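Local coordinates for invasion protein InvA (Salmonella enterica, PDB 2X49), which belongs to the inner-membrane export apparatus of a Salmonella type III secretion system, serving invasion of the intestinal epithelium, and is represented here by its C-terminal domain, at residues T72-L77 with N93-Q98; V121-L126 with A286-V291; K16-D21 with D55-V60. One frame throughout, in Å; residues are numbered along the deposited sequence.

Interaction 1: T72-L77 with N93-Q98; sequences TVYFDL and NPTIHQ. With CA (calcium ion), chain E.
Thr95 and Tyr74, and likewise Thr72 and His97, meet by CH-pi contact, the ring coming from 72-77 in the first pair and from 93-98 in the second. Thr95 CG2 lies 3.6 Å from the Tyr74 ring centroid and 19° off the ring normal, shifted toward the CZ and CE2 rim. Thr72 CB is 3.5 Å from the His97 centroid and almost on the normal, while Thr72 OG1 hangs over the same face, 3.1 Å from His97 CE1. His97 CG is anti to its backbone N (chi1 176°), which carries the imidazole to this threonine; its NE2 is hydrogen-bonded to Gln99. The segment 72-77 links two sheets, running from the end strand 66-72 of a mixed sheet into strand 78-80 of an antiparallel one, and it reverses in a type I turn closed by Leu77 N to Tyr74 O at 2.9 Å. Strand 95-99 is an outermost strand of that antiparallel sheet; from its neighbour 102-107, Trp106 meets Tyr74 edge-to-face. Van der Waals contact is added by Leu77 CD1, 3.8 Å from Thr95 OG1. Beside the contact, a water hydrogen-bonded to Thr95 OG1 (2.7 Å) also binds the calcium ion, whose ligands include Asn93 O (2.9 Å) and Glu111.

Interaction 2: V121-L126 with A286-V291; sequences VLRNAL and AHKDLV
Asp289 OD1 is gripped by both terminal nitrogens of Arg123. The principal bond, Arg123 NH1 to Asp289 OD1, measures 3.1 Å with an N-H...O angle of 161°; the second, from Arg123 NH2 to the same oxygen, is weak at 3.5 Å. Asp289 OD1 takes NH1 on its syn side, somewhat out of the carboxylate plane, and lies at the guanidinium edge, close to its plane. The carboxylate is turned 53° from that plane and both nitrogens address one oxygen, so this is not a flat bidentate bridge. The Arg123 chain runs out extended and then bends at chi3 (-76°), presenting this edge. On the other carboxylate oxygen, Lys288 NZ makes a weak bond to Asp289 OD2 at 3.3 Å, and Arg79 adds a salt bridge. Lys288 NZ and Arg123 NH1 stand 3.3 Å apart, but Glu128 on helix 125-139 is salt-bridged to both, and His131 accepts from the lysine. Glu128 and Asp289 probably offset the gathered positive charge. The bond from Asp289 N to Ala286 O (3.0 Å) shapes the 3-10 turn carrying Lys288 and Asp289. This salt-bridge network joins edge strand 122-124 of the antiparallel sheet to the turn before strand 291-294 of the parallel sheet.

Interaction 3: K16-D21 with D55-V60; sequences KSRRED and DDNSIV
Arg18 forms the more closely packed half of this contact, and Ser17 with Asp56 the more open half. Arg18 NE donates to the backbone oxygen Asp56 O at 2.8 Å, with an N-H...O angle of 167°, so the bond is nearly straight. The acceptor sits at the edge of the guanidinium and close to its plane, the geometry in which the N-H points directly at it. The first torsion places Arg18 CG 3.4 Å from the same Asp56 O, and a bend at chi2 (-78°) turns the CD-NE end back so that NE meets that oxygen. A second bond is slacker: Arg18 NH2 to Asn57 OD1 spans 3.2 Å and is weak, long and bent, with the amide inclined to the guanidinium. Both groups have further partners in the 72-77 loop, since Arg18 NH2 forms a salt bridge with Asp76, the Arg18 side chain touches Phe75, and Asn57 OD1 accepts a weak bond from Phe75 N.

On the solvent side, two exposed residues meet through one short bond. Ser17 OG donates to Asp56 OD1 at 2.7 Å, approaching from above the carboxylate, 64° out of its plane; the other oxygen, Asp56 OD2, stays 4.2 Å from Ser17 OG. The turn that carries these acceptors is itself braced from within. Asp55 OD1 accepts from Asn57 N at 2.8 Å and from Ser58 OG at 2.6 Å, the two donors reaching it from opposite faces of the carboxylate. That double hold probably helps to fix the turn preceding strand 58-63 and so to present Asp56 O to the arginine. The geometry is that of an Asx turn on Asp55 combined with a type I beta turn, Asp55 to Ser58, docked against helix 16-24, which follows strand 10-14 of the same mixed sheet.

Overall arrangement
Interactions 1 and 3 are surface contacts, whereas interaction 2 lies nearer the chain's centre and is partly buried. Their chemistry also differs: threonine side chains over aromatic faces beside a water-linked calcium ion in interaction 1, clustered charges in interaction 2, and side-chain bonds to a turn in interaction 3. The loop 72-77 connects them. On one side it is tied to interaction 3 by the backbone contact of Val73 with Asn57 and the salt bridge of Asp76 with Arg18; on another, Ala125 of interaction 2 packs against it. Interactions 1 and 2 both reach the antiparallel sheet, at its two outermost strands, while interaction 3 belongs to the mixed sheet. Interactions 2 and 3 do not touch.

Interaction 1: T72-L77 with N93-Q98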
# COMPACT_ATOMS: atom_id res chain seq x y z
N THR A 72 13.24 10.59 0.63
CA THR A 72 13.88 11.62 -0.18
C THR A 72 12.88 12.15 -1.20
O THR A 72 12.32 11.39 -1.96
CB THR A 72 15.06 10.99 -0.92
OG1 THR A 72 16.01 10.52 0.07
CG2 THR A 72 15.71 11.94 -1.94
N VAL A 73 12.60 13.44 -1.12
CA VAL A 73 11.68 14.12 -1.99
C VAL A 73 12.41 15.33 -2.57
O VAL A 73 12.79 16.20 -1.81
CB VAL A 73 10.42 14.62 -1.22
CG1 VAL A 73 9.49 15.47 -2.12
CG2 VAL A 73 9.65 13.47 -0.60
N TYR A 74 12.61 15.36 -3.87
CA TYR A 74 13.24 16.54 -4.55
C TYR A 74 12.16 17.54 -4.87
O TYR A 74 11.58 17.58 -5.94
CB TYR A 74 14.12 16.12 -5.77
CG TYR A 74 15.39 15.44 -5.33
CD1 TYR A 74 16.53 16.17 -5.00
CD2 TYR A 74 15.48 14.05 -5.20
CE1 TYR A 74 17.63 15.60 -4.53
CE2 TYR A 74 16.60 13.46 -4.75
CZ TYR A 74 17.70 14.22 -4.43
OH TYR A 74 18.85 13.65 -3.95
N PHE A 75 11.95 18.42 -3.91
CA PHE A 75 10.84 19.39 -3.90
C PHE A 75 10.80 20.28 -5.14
O PHE A 75 9.72 20.70 -5.59
CB PHE A 75 10.86 20.29 -2.66
CG PHE A 75 10.54 19.56 -1.38
CD1 PHE A 75 9.25 19.18 -1.12
CD2 PHE A 75 11.54 19.18 -0.50
CE1 PHE A 75 8.94 18.48 0.04
CE2 PHE A 75 11.24 18.45 0.67
CZ PHE A 75 9.95 18.13 0.93
N ASP A 76 11.96 20.54 -5.69
CA ASP A 76 12.09 21.46 -6.84
C ASP A 76 12.12 20.73 -8.21
O ASP A 76 12.25 21.36 -9.25
CB ASP A 76 13.33 22.36 -6.67
CG ASP A 76 13.34 23.11 -5.31
OD1 ASP A 76 12.26 23.48 -4.83
OD2 ASP A 76 14.43 23.26 -4.72
N LEU A 77 12.00 19.39 -8.16
CA LEU A 77 12.08 18.52 -9.39
C LEU A 77 10.76 17.75 -9.57
O LEU A 77 9.82 17.91 -8.81
CB LEU A 77 13.28 17.55 -9.33
CG LEU A 77 14.71 18.10 -9.07
CD1 LEU A 77 15.79 17.04 -9.00
CD2 LEU A 77 15.00 19.13 -10.20
N ASN A 93 20.68 13.36 -17.53
CA ASN A 93 21.26 12.77 -16.32
C ASN A 93 20.26 12.95 -15.16
O ASN A 93 20.15 14.02 -14.57
CB ASN A 93 22.59 13.45 -15.97
CG ASN A 93 23.69 13.14 -16.95
OD1 ASN A 93 23.81 11.88 -17.33
ND2 ASN A 93 24.44 14.03 -17.36
N PRO A 94 19.51 11.89 -14.81
CA PRO A 94 18.52 12.07 -13.75
C PRO A 94 19.15 12.14 -12.39
O PRO A 94 20.31 11.74 -12.21
CB PRO A 94 17.66 10.81 -13.86
CG PRO A 94 18.57 9.80 -14.37
CD PRO A 94 19.53 10.52 -15.33
N THR A 95 18.38 12.62 -11.45
CA THR A 95 18.73 12.57 -10.04
C THR A 95 18.07 11.29 -9.52
O THR A 95 16.91 11.05 -9.77
CB THR A 95 18.21 13.79 -9.30
OG1 THR A 95 18.86 14.95 -9.85
CG2 THR A 95 18.40 13.70 -7.79
N ILE A 96 18.91 10.45 -8.92
CA ILE A 96 18.51 9.09 -8.55
C ILE A 96 18.66 8.88 -7.05
O ILE A 96 19.70 9.17 -6.45
CB ILE A 96 19.39 8.00 -9.24
CG1 ILE A 96 19.59 8.22 -10.76
CG2 ILE A 96 18.70 6.65 -8.96
CD1 ILE A 96 20.54 7.24 -11.48
N HIS A 97 17.57 8.39 -6.48
CA HIS A 97 17.57 7.94 -5.11
C HIS A 97 17.21 6.46 -5.08
O HIS A 97 16.35 5.98 -5.82
CB HIS A 97 16.58 8.77 -4.25
CG HIS A 97 16.46 8.27 -2.85
ND1 HIS A 97 17.52 8.29 -1.96
CD2 HIS A 97 15.43 7.70 -2.19
CE1 HIS A 97 17.14 7.76 -0.81
NE2 HIS A 97 15.87 7.40 -0.92
N GLN A 98 17.85 5.73 -4.21
CA GLN A 98 17.58 4.31 -3.99
C GLN A 98 17.21 4.01 -2.56
O GLN A 98 17.75 4.60 -1.62
CB GLN A 98 18.77 3.46 -4.45
CG GLN A 98 18.65 1.98 -4.25
CD GLN A 98 19.98 1.31 -4.48
OE1 GLN A 98 20.95 1.58 -3.73
NE2 GLN A 98 20.06 0.44 -5.48
CA CA E . 18.14 16.10 -14.61
O HOH W 1 17.74 16.19 -11.96

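Interaction 2: V121-L126 with A286-V291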
# COMPACT_ATOMS: atom_id res chain seq x y z
N VAL A 121 5.25 9.35 -17.70
CA VAL A 121 4.32 9.88 -16.72
C VAL A 121 5.10 10.52 -15.60
O VAL A 121 6.02 9.93 -15.05
CB VAL A 121 3.41 8.75 -16.16
CG1 VAL A 121 2.67 9.20 -14.94
CG2 VAL A 121 2.45 8.25 -17.24
N LEU A 122 4.74 11.76 -15.30
CA LEU A 122 5.41 12.54 -14.26
C LEU A 122 4.52 12.79 -13.07
O LEU A 122 3.29 12.88 -13.16
CB LEU A 122 5.91 13.90 -14.79
CG LEU A 122 6.81 13.94 -16.02
CD1 LEU A 122 6.81 15.38 -16.53
CD2 LEU A 122 8.25 13.50 -15.75
N ARG A 123 5.17 12.85 -11.94
CA ARG A 123 4.53 13.20 -10.69
C ARG A 123 5.25 14.37 -10.00
O ARG A 123 6.47 14.36 -9.85
CB ARG A 123 4.53 11.97 -9.77
CG ARG A 123 3.60 12.01 -8.62
CD ARG A 123 3.65 10.69 -7.80
NE ARG A 123 2.92 9.64 -8.51
CZ ARG A 123 3.03 8.33 -8.31
NH1 ARG A 123 3.89 7.84 -7.43
NH2 ARG A 123 2.32 7.51 -9.06
N ASN A 124 4.49 15.36 -9.56
CA ASN A 124 5.07 16.44 -8.76
C ASN A 124 5.46 16.00 -7.38
O ASN A 124 5.01 14.97 -6.84
CB ASN A 124 4.21 17.69 -8.70
CG ASN A 124 2.97 17.54 -7.89
OD1 ASN A 124 3.00 17.09 -6.74
ND2 ASN A 124 1.86 17.99 -8.46
N ALA A 125 6.35 16.78 -6.83
CA ALA A 125 7.07 16.39 -5.65
C ALA A 125 6.16 16.19 -4.42
O ALA A 125 6.32 15.20 -3.66
CB ALA A 125 8.27 17.30 -5.36
N LEU A 126 5.19 17.07 -4.24
CA LEU A 126 4.27 16.99 -3.06
C LEU A 126 3.32 15.79 -3.21
O LEU A 126 2.95 15.11 -2.25
CB LEU A 126 3.55 18.31 -2.81
CG LEU A 126 4.43 19.42 -2.23
CD1 LEU A 126 3.63 20.73 -2.07
CD2 LEU A 126 5.07 19.02 -0.91
N ALA A 286 9.75 1.92 -9.11
CA ALA A 286 9.72 1.68 -7.64
C ALA A 286 8.64 0.69 -7.25
O ALA A 286 7.58 0.65 -7.85
CB ALA A 286 9.50 2.97 -6.88
N HIS A 287 8.91 -0.07 -6.22
CA HIS A 287 7.98 -1.14 -5.79
C HIS A 287 6.61 -0.66 -5.41
O HIS A 287 5.65 -1.38 -5.67
CB HIS A 287 8.58 -1.98 -4.65
CG HIS A 287 9.87 -2.62 -5.04
ND1 HIS A 287 10.73 -3.20 -4.12
CD2 HIS A 287 10.48 -2.71 -6.25
CE1 HIS A 287 11.80 -3.64 -4.76
NE2 HIS A 287 11.68 -3.36 -6.05
N LYS A 288 6.51 0.54 -4.81
CA LYS A 288 5.19 1.04 -4.39
C LYS A 288 4.29 1.32 -5.56
O LYS A 288 3.09 1.46 -5.41
CB LYS A 288 5.24 2.30 -3.53
CG LYS A 288 5.88 3.46 -4.15
CD LYS A 288 5.84 4.71 -3.23
CE LYS A 288 6.45 5.92 -3.92
NZ LYS A 288 5.48 6.39 -4.95
N ASP A 289 4.90 1.38 -6.75
CA ASP A 289 4.19 1.76 -8.00
C ASP A 289 3.90 0.55 -8.88
O ASP A 289 3.41 0.67 -10.05
CB ASP A 289 4.99 2.83 -8.77
CG ASP A 289 5.04 4.18 -8.01
OD1 ASP A 289 3.97 4.77 -7.72
OD2 ASP A 289 6.16 4.67 -7.72
N LEU A 290 4.22 -0.59 -8.34
CA LEU A 290 4.00 -1.92 -8.96
C LEU A 290 3.04 -2.76 -8.18
O LEU A 290 2.80 -2.51 -7.02
CB LEU A 290 5.32 -2.70 -9.03
CG LEU A 290 6.39 -2.17 -9.99
CD1 LEU A 290 7.75 -2.89 -9.88
CD2 LEU A 290 5.93 -2.12 -11.46
N VAL A 291 2.56 -3.81 -8.83
CA VAL A 291 1.96 -4.93 -8.09
C VAL A 291 2.52 -6.22 -8.61
O VAL A 291 2.91 -6.34 -9.78
CB VAL A 291 0.42 -4.95 -8.15
CG1 VAL A 291 -0.17 -3.69 -7.41
CG2 VAL A 291 -0.07 -5.06 -9.60

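Interaction 3: K16-D21 with D55-V60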
# COMPACT_ATOMS: atom_id res chain seq x y z
N LYS A 16 14.45 22.62 8.04
CA LYS A 16 14.19 24.00 8.46
C LYS A 16 13.95 24.90 7.26
O LYS A 16 13.04 25.73 7.25
CB LYS A 16 15.31 24.52 9.38
CG LYS A 16 15.07 25.89 9.94
CD LYS A 16 16.18 26.36 10.89
CE LYS A 16 16.35 25.53 12.19
NZ LYS A 16 15.07 25.30 12.95
N SER A 17 14.73 24.64 6.23
CA SER A 17 14.68 25.40 4.97
C SER A 17 13.41 25.23 4.17
O SER A 17 13.17 26.02 3.25
CB SER A 17 15.84 25.06 4.02
OG SER A 17 15.77 23.71 3.57
N ARG A 18 12.64 24.19 4.48
CA ARG A 18 11.39 23.89 3.75
C ARG A 18 10.13 24.08 4.59
O ARG A 18 9.02 24.01 4.09
CB ARG A 18 11.41 22.44 3.21
CG ARG A 18 12.56 22.13 2.24
CD ARG A 18 12.32 22.65 0.90
NE ARG A 18 13.29 22.10 -0.05
CZ ARG A 18 13.41 22.50 -1.32
NH1 ARG A 18 12.62 23.46 -1.78
NH2 ARG A 18 14.28 21.92 -2.12
N ARG A 19 10.32 24.32 5.88
CA ARG A 19 9.20 24.32 6.85
C ARG A 19 8.10 25.31 6.47
O ARG A 19 6.89 24.97 6.47
CB ARG A 19 9.72 24.59 8.29
CG ARG A 19 8.69 24.85 9.38
CD ARG A 19 8.17 23.46 9.87
NE ARG A 19 7.28 23.63 11.01
CZ ARG A 19 7.64 23.64 12.29
NH1 ARG A 19 8.89 23.52 12.68
NH2 ARG A 19 6.71 23.86 13.22
N GLU A 20 8.50 26.52 6.13
CA GLU A 20 7.52 27.58 5.86
C GLU A 20 6.69 27.19 4.62
O GLU A 20 5.48 27.35 4.58
CB GLU A 20 8.18 28.96 5.71
CG GLU A 20 7.22 30.04 5.41
CD GLU A 20 7.90 31.43 5.40
OE1 GLU A 20 9.10 31.51 5.05
OE2 GLU A 20 7.23 32.43 5.68
N ASP A 21 7.38 26.68 3.62
CA ASP A 21 6.70 26.27 2.36
C ASP A 21 5.73 25.11 2.56
O ASP A 21 4.70 25.08 1.95
CB ASP A 21 7.68 25.91 1.25
CG ASP A 21 8.30 27.12 0.62
OD1 ASP A 21 7.91 28.28 0.94
OD2 ASP A 21 9.20 26.92 -0.21
N ASP A 55 19.17 17.39 4.97
CA ASP A 55 19.36 18.15 3.72
C ASP A 55 18.04 18.68 3.25
O ASP A 55 17.00 18.49 3.89
CB ASP A 55 20.09 17.40 2.60
CG ASP A 55 19.28 16.30 1.90
OD1 ASP A 55 18.02 16.28 1.94
OD2 ASP A 55 19.96 15.47 1.26
N ASP A 56 18.10 19.42 2.17
CA ASP A 56 16.90 20.20 1.76
C ASP A 56 15.77 19.35 1.15
O ASP A 56 14.67 19.83 0.83
CB ASP A 56 17.25 21.29 0.71
CG ASP A 56 18.00 22.50 1.30
OD1 ASP A 56 18.05 22.70 2.53
OD2 ASP A 56 18.51 23.28 0.47
N ASN A 57 16.06 18.07 0.98
CA ASN A 57 15.20 17.16 0.19
C ASN A 57 14.92 15.85 0.92
O ASN A 57 14.79 14.79 0.33
CB ASN A 57 15.86 16.90 -1.18
CG ASN A 57 16.04 18.20 -1.99
OD1 ASN A 57 14.91 18.82 -2.34
ND2 ASN A 57 17.16 18.61 -2.28
N SER A 58 14.92 15.96 2.22
CA SER A 58 14.66 14.78 3.10
C SER A 58 13.54 15.01 4.08
O SER A 58 13.38 16.10 4.64
CB SER A 58 15.96 14.42 3.87
OG SER A 58 17.03 14.11 3.00
N ILE A 59 12.80 13.95 4.37
CA ILE A 59 11.69 13.96 5.37
C ILE A 59 11.76 12.67 6.16
O ILE A 59 12.06 11.65 5.60
CB ILE A 59 10.28 14.03 4.68
CG1 ILE A 59 10.12 15.33 3.85
CG2 ILE A 59 9.18 13.91 5.71
CD1 ILE A 59 9.70 16.53 4.64
N VAL A 60 11.58 12.76 7.47
CA VAL A 60 11.42 11.56 8.31
C VAL A 60 10.07 11.45 8.97
O VAL A 60 9.51 12.37 9.56
CB VAL A 60 12.50 11.52 9.44
CG1 VAL A 60 12.55 10.13 10.21
CG2 VAL A 60 13.87 11.83 8.90